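Local atomic coordinates of MP-4 (Mucuna pruriens, PDB entry 5DSS), a protein that contributes indirectly to snake-venom neutralization by Mucuna pruriens seeds by stimulating cross-reactive antibodies, and belongs to the Kunitz-type protease inhibitor family. Residues 38-43 with 163-168. Residues are numbered along the deposited sequence; the frame is centred on the assembly and turned at random.
Sequences GKTRNL and GRRLGL
Thr-40 OG1 faces the start of strand 164-167, standing 4.4 Å from Gly-163 N, too long for a bond. Two acceptors compete for its single hydroxyl hydrogen: the preceding carbonyl, with Thr-40 OG1 3.1 Å from Lys-39 O, and Glu-162 OE1, whose bond is weak; OG1 lies too close to another atom of the model, so both bonds are doubtful. The methyl branch does more of the touching. Thr-40 CG2 lies 4.1 Å from both CD and NE of Arg-165, and stands above one face of that guanidinium, displaced toward its rim, so a nonpolar carbon packs on a flat cationic group. Arg-165 gets there by its torsions: CG lies anti to the carbonyl carbon (chi1 -56°), and a bend at chi3 of 81° swings the guanidinium in toward the loop. Beyond the methyl, Arg-165 NH1 sits over the centre of one face of the Arg-41 guanidinium, 4.0 Å from Arg-41 CZ. The two arginine side chains cross at about a right angle and their guanidinium planes are 69° apart, which rules out a parallel stack. Two like charges this close should cost some energy; a long, weak ion pair between Arg-41 and Glu-162 may offset part of it. The segments bury just 160 Å² between them, mostly through the side chains of Thr-40, Arg-41 and Arg-165, and their nearest CA atoms, those of Thr-40 and Gly-163, are 7.2 Å apart, so this is no sheet pairing. Thr-40 also packs on Leu-50 of strand 49-51, the strand between 35-37 and 164-167 in the antiparallel sheet. The contact thus lays the loop joining strands 35-37 and 49-51 against a strand from late in the chain, consistent with the long interstrand loops of the Kunitz-type beta-trefoil fold.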
loop_
_atom_site.group_PDB
_atom_site.type_symbol
_atom_site.label_atom_id
_atom_site.label_comp_id
_atom_site.label_asym_id
_atom_site.label_seq_id
_atom_site.Cartn_x
_atom_site.Cartn_y
_atom_site.Cartn_z
ATOM N N GLY A 38 -4.904 -8.449 -7.877
ATOM C CA GLY A 38 -5.703 -9.628 -7.682
ATOM C C GLY A 38 -6.959 -9.570 -8.488
ATOM O O GLY A 38 -7.289 -8.535 -9.081
ATOM N N LYS A 39 -7.692 -10.651 -8.478
ATOM C CA LYS A 39 -8.942 -10.653 -9.140
ATOM C C LYS A 39 -10.076 -10.297 -8.114
ATOM O O LYS A 39 -10.279 -10.907 -7.061
ATOM C CB LYS A 39 -9.108 -11.950 -9.983
ATOM C CG LYS A 39 -10.030 -11.862 -11.199
ATOM C CD LYS A 39 -10.840 -13.122 -11.443
ATOM C CE LYS A 39 -10.242 -14.011 -12.512
ATOM N NZ LYS A 39 -11.072 -15.124 -13.004
ATOM N N THR A 40 -10.750 -9.213 -8.447
ATOM C CA THR A 40 -11.916 -8.761 -7.699
ATOM C C THR A 40 -12.827 -8.000 -8.670
ATOM O O THR A 40 -12.336 -7.246 -9.515
ATOM C CB THR A 40 -11.499 -7.917 -6.472
ATOM O OG1 THR A 40 -11.536 -8.733 -5.291
ATOM C CG2 THR A 40 -12.416 -6.710 -6.282
ATOM N N ARG A 41 -14.139 -8.204 -8.539
ATOM C CA ARG A 41 -15.169 -7.599 -9.400
ATOM C C ARG A 41 -15.044 -8.044 -10.859
ATOM O O ARG A 41 -14.593 -9.155 -11.141
ATOM C CB ARG A 41 -15.192 -6.069 -9.277
ATOM C CG ARG A 41 -16.595 -5.480 -9.300
ATOM C CD ARG A 41 -16.644 -4.174 -8.527
ATOM N NE ARG A 41 -17.681 -4.191 -7.495
ATOM C CZ ARG A 41 -18.081 -5.277 -6.835
ATOM N NH1 ARG A 41 -17.528 -6.462 -7.081
ATOM N NH2 ARG A 41 -19.036 -5.173 -5.917
ATOM N N ASN A 42 -15.454 -7.195 -11.791
ATOM C CA ASN A 42 -15.299 -7.546 -13.191
ATOM C C ASN A 42 -14.421 -6.639 -14.078
ATOM O O ASN A 42 -13.400 -6.103 -13.624
ATOM C CB ASN A 42 -16.579 -8.027 -13.850
ATOM C CG ASN A 42 -16.747 -9.535 -13.755
ATOM O OD1 ASN A 42 -15.992 -10.297 -14.362
ATOM N ND2 ASN A 42 -17.744 -9.973 -12.995
ATOM N N LEU A 43 -14.703 -6.580 -15.335
ATOM C CA LEU A 43 -13.686 -6.144 -16.226
ATOM C C LEU A 43 -12.911 -4.838 -16.483
ATOM O O LEU A 43 -11.707 -4.861 -16.331
ATOM C CB LEU A 43 -14.045 -6.835 -17.585
ATOM C CG LEU A 43 -13.721 -6.405 -19.012
ATOM C CD1 LEU A 43 -12.444 -7.124 -19.398
ATOM C CD2 LEU A 43 -14.868 -6.962 -19.845
ATOM N N GLY A 163 -11.594 -11.202 -1.678
ATOM C CA GLY A 163 -10.256 -11.132 -1.153
ATOM C C GLY A 163 -10.421 -9.990 -0.187
ATOM O O GLY A 163 -11.464 -9.847 0.452
ATOM N N ARG A 164 -9.400 -9.156 -0.106
ATOM C CA ARG A 164 -9.400 -8.081 0.830
ATOM C C ARG A 164 -8.899 -6.776 0.212
ATOM O O ARG A 164 -7.691 -6.557 0.080
ATOM C CB ARG A 164 -8.484 -8.474 1.951
ATOM C CG ARG A 164 -9.037 -8.210 3.320
ATOM C CD ARG A 164 -8.007 -8.762 4.256
ATOM N NE ARG A 164 -8.619 -9.181 5.494
ATOM C CZ ARG A 164 -8.567 -10.421 5.941
ATOM N NH1 ARG A 164 -7.916 -11.341 5.224
ATOM N NH2 ARG A 164 -9.135 -10.712 7.116
ATOM N N ARG A 165 -9.833 -5.905 -0.157
ATOM C CA ARG A 165 -9.490 -4.621 -0.754
ATOM C C ARG A 165 -8.981 -3.723 0.361
ATOM O O ARG A 165 -9.667 -3.515 1.368
ATOM C CB ARG A 165 -10.746 -3.959 -1.398
ATOM C CG ARG A 165 -11.395 -4.887 -2.439
ATOM C CD ARG A 165 -12.860 -4.654 -2.754
ATOM N NE ARG A 165 -13.027 -3.559 -3.704
ATOM C CZ ARG A 165 -14.126 -3.328 -4.437
ATOM N NH1 ARG A 165 -15.196 -4.122 -4.349
ATOM N NH2 ARG A 165 -14.158 -2.294 -5.274
ATOM N N LEU A 166 -7.764 -3.218 0.218
ATOM C CA LEU A 166 -7.295 -2.241 1.170
ATOM C C LEU A 166 -8.164 -0.991 1.183
ATOM O O LEU A 166 -8.929 -0.759 0.253
ATOM C CB LEU A 166 -5.866 -1.842 0.848
ATOM C CG LEU A 166 -4.731 -2.757 1.278
ATOM C CD1 LEU A 166 -3.415 -2.103 0.866
ATOM C CD2 LEU A 166 -4.803 -2.980 2.778
ATOM N N GLY A 167 -8.029 -0.168 2.224
ATOM C CA GLY A 167 -8.834 1.027 2.323
ATOM C C GLY A 167 -8.316 1.886 3.439
ATOM O O GLY A 167 -7.421 1.458 4.156
ATOM N N LEU A 168 -8.874 3.094 3.575
ATOM C CA LEU A 168 -8.519 4.012 4.653
ATOM C C LEU A 168 -9.466 3.880 5.857
ATOM O O LEU A 168 -10.583 4.388 5.842
ATOM C CB LEU A 168 -8.546 5.445 4.149
ATOM C CG LEU A 168 -7.725 5.895 2.941
ATOM C CD1 LEU A 168 -7.513 7.393 3.086
ATOM C CD2 LEU A 168 -6.391 5.181 2.793
#